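Local structure of beta-carbonic anhydrase (Methanothermobacter thermautotrophicus, 1G5C) at residues Arg16-Ser19 against Asp20-His23; Asn60-Asp63 against Asp64-Arg68. The protein catalyses the reversible hydration of carbon dioxide to bicarbonate, as a zinc-dependent carbonic anhydrase of the beta class. One frame throughout, in Å; residues are numbered along the deposited sequence.

Contact 1 (Arg16-Ser19 against Asp20-His23); sequences RDLS and DLKH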
ATOM      1  N   ARG A  16      10.223   0.782 -16.690  1.00 19.07           N
ATOM      2  CA  ARG A  16      10.165   0.406 -15.279  1.00 19.30           C
ATOM      3  C   ARG A  16       9.278  -0.826 -15.054  1.00 17.18           C
ATOM      4  O   ARG A  16       9.682  -1.753 -14.352  1.00 16.97           O
ATOM      5  CB  ARG A  16       9.679   1.587 -14.428  1.00 17.90           C
ATOM      6  CG  ARG A  16      10.676   2.757 -14.395  1.00 18.82           C
ATOM      7  CD  ARG A  16      10.095   3.930 -13.627  1.00 22.12           C
ATOM      8  NE  ARG A  16      11.071   4.984 -13.345  1.00 21.27           N
ATOM      9  CZ  ARG A  16      11.219   6.087 -14.073  1.00 21.44           C
ATOM     10  NH1 ARG A  16      10.459   6.290 -15.142  1.00 20.94           N
ATOM     11  NH2 ARG A  16      12.107   7.008 -13.713  1.00 17.31           N
ATOM     12  N   ASP A  17       8.090  -0.837 -15.651  1.00 17.36           N
ATOM     13  CA  ASP A  17       7.170  -1.973 -15.527  1.00 16.20           C
ATOM     14  C   ASP A  17       6.127  -1.994 -16.647  1.00 15.72           C
ATOM     15  O   ASP A  17       6.276  -1.280 -17.642  1.00 17.08           O
ATOM     16  CB  ASP A  17       6.490  -1.979 -14.151  1.00 18.07           C
ATOM     17  CG  ASP A  17       5.462  -0.870 -13.984  1.00 22.50           C
ATOM     18  OD1 ASP A  17       5.147  -0.165 -14.972  1.00 22.38           O
ATOM     19  OD2 ASP A  17       4.957  -0.722 -12.844  1.00 21.97           O
ATOM     20  N   LEU A  18       5.071  -2.793 -16.497  1.00 14.89           N
ATOM     21  CA  LEU A  18       4.075  -2.909 -17.560  1.00 16.71           C
ATOM     22  C   LEU A  18       3.419  -1.606 -17.988  1.00 16.87           C
ATOM     23  O   LEU A  18       2.963  -1.496 -19.119  1.00 17.31           O
ATOM     24  CB  LEU A  18       3.011  -3.967 -17.216  1.00 16.83           C
ATOM     25  CG  LEU A  18       3.501  -5.421 -17.028  1.00 19.17           C
ATOM     26  CD1 LEU A  18       2.287  -6.351 -16.764  1.00 16.89           C
ATOM     27  CD2 LEU A  18       4.259  -5.913 -18.287  1.00 17.19           C
ATOM     28  N   SER A  19       3.418  -0.604 -17.112  1.00 17.13           N
ATOM     29  CA  SER A  19       2.819   0.696 -17.439  1.00 19.70           C
ATOM     30  C   SER A  19       3.529   1.422 -18.569  1.00 19.68           C
ATOM     31  O   SER A  19       2.968   2.346 -19.167  1.00 19.75           O
ATOM     32  CB  SER A  19       2.808   1.606 -16.209  1.00 19.91           C
ATOM     33  OG  SER A  19       1.855   1.136 -15.282  1.00 26.55           O
ATOM     34  N   ASP A  20       4.762   1.015 -18.851  1.00 16.86           N
ATOM     35  CA  ASP A  20       5.542   1.635 -19.913  1.00 20.32           C
ATOM     36  C   ASP A  20       5.340   0.953 -21.268  1.00 22.25           C
ATOM     37  O   ASP A  20       5.948   1.348 -22.270  1.00 23.79           O
ATOM     38  CB  ASP A  20       7.026   1.625 -19.532  1.00 23.58           C
ATOM     39  CG  ASP A  20       7.301   2.432 -18.275  1.00 27.53           C
ATOM     40  OD1 ASP A  20       6.917   3.621 -18.254  1.00 28.62           O
ATOM     41  OD2 ASP A  20       7.887   1.886 -17.315  1.00 27.50           O
ATOM     42  N   LEU A  21       4.499  -0.076 -21.298  1.00 20.28           N
ATOM     43  CA  LEU A  21       4.222  -0.788 -22.541  1.00 21.75           C
ATOM     44  C   LEU A  21       2.795  -0.464 -22.961  1.00 21.89           C
ATOM     45  O   LEU A  21       1.981  -0.097 -22.146  1.00 25.09           O
ATOM     46  CB  LEU A  21       4.389  -2.293 -22.337  1.00 17.69           C
ATOM     47  CG  LEU A  21       5.800  -2.753 -21.949  1.00 16.74           C
ATOM     48  CD1 LEU A  21       5.813  -4.266 -21.835  1.00 15.57           C
ATOM     49  CD2 LEU A  21       6.826  -2.285 -22.997  1.00 20.00           C
ATOM     50  N   LYS A  22       2.491  -0.612 -24.236  1.00 24.04           N
ATOM     51  CA  LYS A  22       1.162  -0.300 -24.726  1.00 24.11           C
ATOM     52  C   LYS A  22       0.174  -1.470 -24.675  1.00 24.84           C
ATOM     53  O   LYS A  22      -1.012  -1.263 -24.436  1.00 23.60           O
ATOM     54  CB  LYS A  22       1.281   0.233 -26.164  1.00 26.17           C
ATOM     55  CG  LYS A  22      -0.020   0.470 -26.895  1.00 29.76           C
ATOM     56  CD  LYS A  22       0.166   1.508 -28.007  1.00 34.07           C
ATOM     57  CE  LYS A  22      -1.179   1.923 -28.594  1.00 37.98           C
ATOM     58  NZ  LYS A  22      -1.262   3.397 -28.834  1.00 42.27           N
ATOM     59  N   HIS A  23       0.653  -2.698 -24.854  1.00 21.92           N
ATOM     60  CA  HIS A  23      -0.255  -3.837 -24.900  1.00 22.50           C
ATOM     61  C   HIS A  23      -0.335  -4.741 -23.679  1.00 26.19           C
ATOM     62  O   HIS A  23      -0.886  -5.828 -23.772  1.00 29.08           O
ATOM     63  CB  HIS A  23       0.081  -4.691 -26.128  1.00 23.13           C
ATOM     64  CG  HIS A  23       0.189  -3.881 -27.399  1.00 22.65           C
ATOM     65  ND1 HIS A  23      -0.883  -3.252 -27.955  1.00 20.79           N
ATOM     66  CD2 HIS A  23       1.272  -3.582 -28.155  1.00 18.92           C
ATOM     67  CE1 HIS A  23      -0.477  -2.572 -29.031  1.00 22.22           C
ATOM     68  NE2 HIS A  23       0.811  -2.756 -29.169  1.00 18.25           N
TER
HETATM   69  O   HOH W   1       8.422   4.982 -16.519  1.00 32.72           O
HETATM   70  O   HOH W   2       6.145   2.368 -15.342  1.00 34.24           O
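Asp20 OD2 is gripped by two backbone amides and a water. Arg16 N gives the shorter bond, 2.7 Å to Asp20 OD2, but a bent one, with an N-H...O angle of 137°; Asp17 N lies 3.2 Å from the same Asp20 OD2 and makes a straighter bond, at 162°. Both amides come to the anti side of the carboxylate, one from each face of its plane, so OD2 is pinched between consecutive peptide N-H groups. The torsion chi1 of Asp20, -62°, sets CG beside its own backbone N and turns the carboxylate back over the start of the turn.

Two waters extend this grip. One donates to Asp20 OD1 and accepts from Arg16 NH1 at the edge of the guanidinium, bridging groups whose charged atoms do not touch. The other donates to both Asp17 OD1 and Asp20 OD2, oxygens only 4.1 Å apart, and so probably eases the repulsion between two like charges. Asp17 OD1 also accepts from Ser19 N at 2.8 Å, closing an Asx turn.

The short 3-10 turn is then tied by backbone bonds from Asp20 N to Asp17 O and from Leu21 N to Leu18 O. Alongside the second, Leu18 CD2 and Leu21 CD1 touch lightly at 4.2 Å.

The turn belongs to the surface loop between helix 3-10 and strand 27-32. Lys53 NZ, at the start of strand 53-57, forms a salt bridge with Asp17 OD2 and a hydrogen bond with Ser19 OG, which also bonds to Leu77 O at the end of helix 64-77. From the second subunit, Asp89 forms a salt bridge with Arg16 and Ser35 a hydrogen bond with Asp17 OD2, so the loop joins strand 53-57, the end of helix 64-77 and the second subunit.

Contact 2 (Asn60-Asp63 against Asp64-Arg68); sequences NIVD and DGVIR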
ATOM      1  N   ASN A  60      -8.469  -4.663   3.749  1.00 12.60           N
ATOM      2  CA  ASN A  60      -8.711  -4.180   2.389  1.00 13.92           C
ATOM      3  C   ASN A  60      -9.982  -3.347   2.301  1.00 17.00           C
ATOM      4  O   ASN A  60     -10.872  -3.582   1.473  1.00 18.17           O
ATOM      5  CB  ASN A  60      -8.735  -5.325   1.358  1.00  9.59           C
ATOM      6  CG  ASN A  60      -9.698  -6.443   1.723  1.00 10.76           C
ATOM      7  OD1 ASN A  60      -9.347  -7.362   2.452  1.00 15.43           O
ATOM      8  ND2 ASN A  60     -10.909  -6.372   1.210  1.00 11.94           N
ATOM      9  N   ILE A  61     -10.052  -2.361   3.183  1.00 17.58           N
ATOM     10  CA  ILE A  61     -11.180  -1.439   3.238  1.00 19.17           C
ATOM     11  C   ILE A  61     -10.833  -0.211   2.396  1.00 17.98           C
ATOM     12  O   ILE A  61      -9.758   0.367   2.543  1.00 18.75           O
ATOM     13  CB  ILE A  61     -11.431  -1.005   4.675  1.00 21.36           C
ATOM     14  CG1 ILE A  61     -11.851  -2.215   5.501  1.00 22.97           C
ATOM     15  CG2 ILE A  61     -12.499   0.109   4.719  1.00 23.79           C
ATOM     16  CD1 ILE A  61     -11.949  -1.917   6.985  1.00 25.53           C
ATOM     17  N   VAL A  62     -11.734   0.177   1.508  1.00 19.56           N
ATOM     18  CA  VAL A  62     -11.503   1.324   0.643  1.00 19.42           C
ATOM     19  C   VAL A  62     -11.823   2.629   1.365  1.00 24.04           C
ATOM     20  O   VAL A  62     -12.992   2.976   1.553  1.00 24.28           O
ATOM     21  CB  VAL A  62     -12.363   1.223  -0.635  1.00 20.43           C
ATOM     22  CG1 VAL A  62     -12.146   2.453  -1.510  1.00 21.77           C
ATOM     23  CG2 VAL A  62     -12.010  -0.042  -1.400  1.00 17.37           C
ATOM     24  N   ASP A  63     -10.785   3.331   1.801  1.00 23.83           N
ATOM     25  CA  ASP A  63     -10.958   4.610   2.484  1.00 24.86           C
ATOM     26  C   ASP A  63     -10.308   5.678   1.599  1.00 24.63           C
ATOM     27  O   ASP A  63      -9.898   5.386   0.469  1.00 20.64           O
ATOM     28  CB  ASP A  63     -10.308   4.574   3.882  1.00 25.83           C
ATOM     29  CG  ASP A  63      -8.818   4.255   3.835  1.00 31.31           C
ATOM     30  OD1 ASP A  63      -8.167   4.227   4.908  1.00 30.84           O
ATOM     31  OD2 ASP A  63      -8.293   4.036   2.724  1.00 33.29           O
ATOM     32  N   ASP A  64     -10.225   6.909   2.096  1.00 26.65           N
ATOM     33  CA  ASP A  64      -9.638   8.005   1.322  1.00 26.84           C
ATOM     34  C   ASP A  64      -8.210   7.737   0.859  1.00 24.48           C
ATOM     35  O   ASP A  64      -7.838   8.102  -0.263  1.00 21.78           O
ATOM     36  CB  ASP A  64      -9.650   9.302   2.132  1.00 33.53           C
ATOM     37  CG  ASP A  64     -11.047   9.713   2.554  1.00 40.80           C
ATOM     38  OD1 ASP A  64     -11.953   9.736   1.689  1.00 45.05           O
ATOM     39  OD2 ASP A  64     -11.239  10.021   3.751  1.00 46.45           O
ATOM     40  N   GLY A  65      -7.409   7.135   1.736  1.00 19.33           N
ATOM     41  CA  GLY A  65      -6.025   6.835   1.399  1.00 21.24           C
ATOM     42  C   GLY A  65      -5.924   5.857   0.240  1.00 19.69           C
ATOM     43  O   GLY A  65      -5.082   6.006  -0.640  1.00 22.08           O
ATOM     44  N   VAL A  66      -6.783   4.844   0.241  1.00 17.68           N
ATOM     45  CA  VAL A  66      -6.779   3.865  -0.827  1.00 17.36           C
ATOM     46  C   VAL A  66      -7.180   4.512  -2.152  1.00 18.13           C
ATOM     47  O   VAL A  66      -6.542   4.282  -3.191  1.00 13.25           O
ATOM     48  CB  VAL A  66      -7.740   2.697  -0.489  1.00 19.15           C
ATOM     49  CG1 VAL A  66      -7.981   1.826  -1.720  1.00 19.25           C
ATOM     50  CG2 VAL A  66      -7.139   1.869   0.630  1.00 18.66           C
ATOM     51  N   ILE A  67      -8.235   5.330  -2.114  1.00 13.92           N
ATOM     52  CA  ILE A  67      -8.702   5.989  -3.321  1.00 16.01           C
ATOM     53  C   ILE A  67      -7.606   6.883  -3.909  1.00 15.71           C
ATOM     54  O   ILE A  67      -7.373   6.877  -5.112  1.00 15.11           O
ATOM     55  CB  ILE A  67      -9.987   6.813  -3.030  1.00 18.71           C
ATOM     56  CG1 ILE A  67     -11.143   5.847  -2.725  1.00 19.34           C
ATOM     57  CG2 ILE A  67     -10.331   7.699  -4.223  1.00 16.25           C
ATOM     58  CD1 ILE A  67     -12.385   6.519  -2.127  1.00 25.39           C
ATOM     59  N   ARG A  68      -6.920   7.630  -3.054  1.00 15.67           N
ATOM     60  CA  ARG A  68      -5.847   8.497  -3.513  1.00 19.25           C
ATOM     61  C   ARG A  68      -4.681   7.719  -4.144  1.00 17.04           C
ATOM     62  O   ARG A  68      -4.092   8.165  -5.137  1.00 18.91           O
ATOM     63  CB  ARG A  68      -5.367   9.372  -2.342  1.00 24.59           C
ATOM     64  CG  ARG A  68      -6.111  10.728  -2.259  1.00 32.88           C
ATOM     65  CD  ARG A  68      -6.499  11.108  -0.834  1.00 38.04           C
ATOM     66  NE  ARG A  68      -5.480  10.724   0.139  1.00 40.85           N
ATOM     67  CZ  ARG A  68      -5.676  10.688   1.455  1.00 40.10           C
TER
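Asp63 meets the first turn of helix 64-77 as its N-cap, where the loop from strand 53-57 enters the helix. Asp64 and Gly65 form the start of the helix, and Asp64 O accepts from Arg68 N. At Val66 the capping bond forms: Val66 N donates to Asp63 OD2 at 3.0 Å with an N-H...O angle of 159°, reaching the oxygen nearly along its C-O axis. The torsion that brings OD2 there is chi1 of Asp63, 58°, which places CG between the backbone N and the carbonyl carbon. Val66 CG2 also lies 3.2 Å from Asp63 OD2, in a different direction from the amide. A leucine in place of Asp63 would probably leave Val66 N without its side-chain acceptor and the first helical turn uncapped.

Val66 also packs CG1 loosely against Val62 CG1, while its side chain faces Ile30 and Ile55 of the sheet. At Ile67 the helical backbone pattern starts, its N bonding to Asp63 O at 3.1 Å. Leu139 of helix 128-141 touches both Val62 and Ile67, so their pairing faces that helix. These two side chains cross at about a right angle, with Val62 CG1 3.7 Å from Ile67 CG1.

In the fold
Contact 1 is a surface turn, its centre about 20 Å from that of the chain, whereas contact 2, at about 8 Å, is partly buried against the sheet. Their centres are about 25 Å apart, with nearest atoms about 14 Å apart, yet helix 64-77 links them: 64-68 begins it, and its last residue, Leu77, bonds to the 16-19 segment. Strand 53-57 likewise meets both, through Lys53 and through Ile55 and Asn57. Each uses an aspartate oxygen as acceptor, of two backbone amides in contact 1 and of one in contact 2, but contact 1 adds water and charge, while contact 2 adds aliphatic packing. Both touch the second subunit, contact 1 by polar bonds and contact 2 by packing.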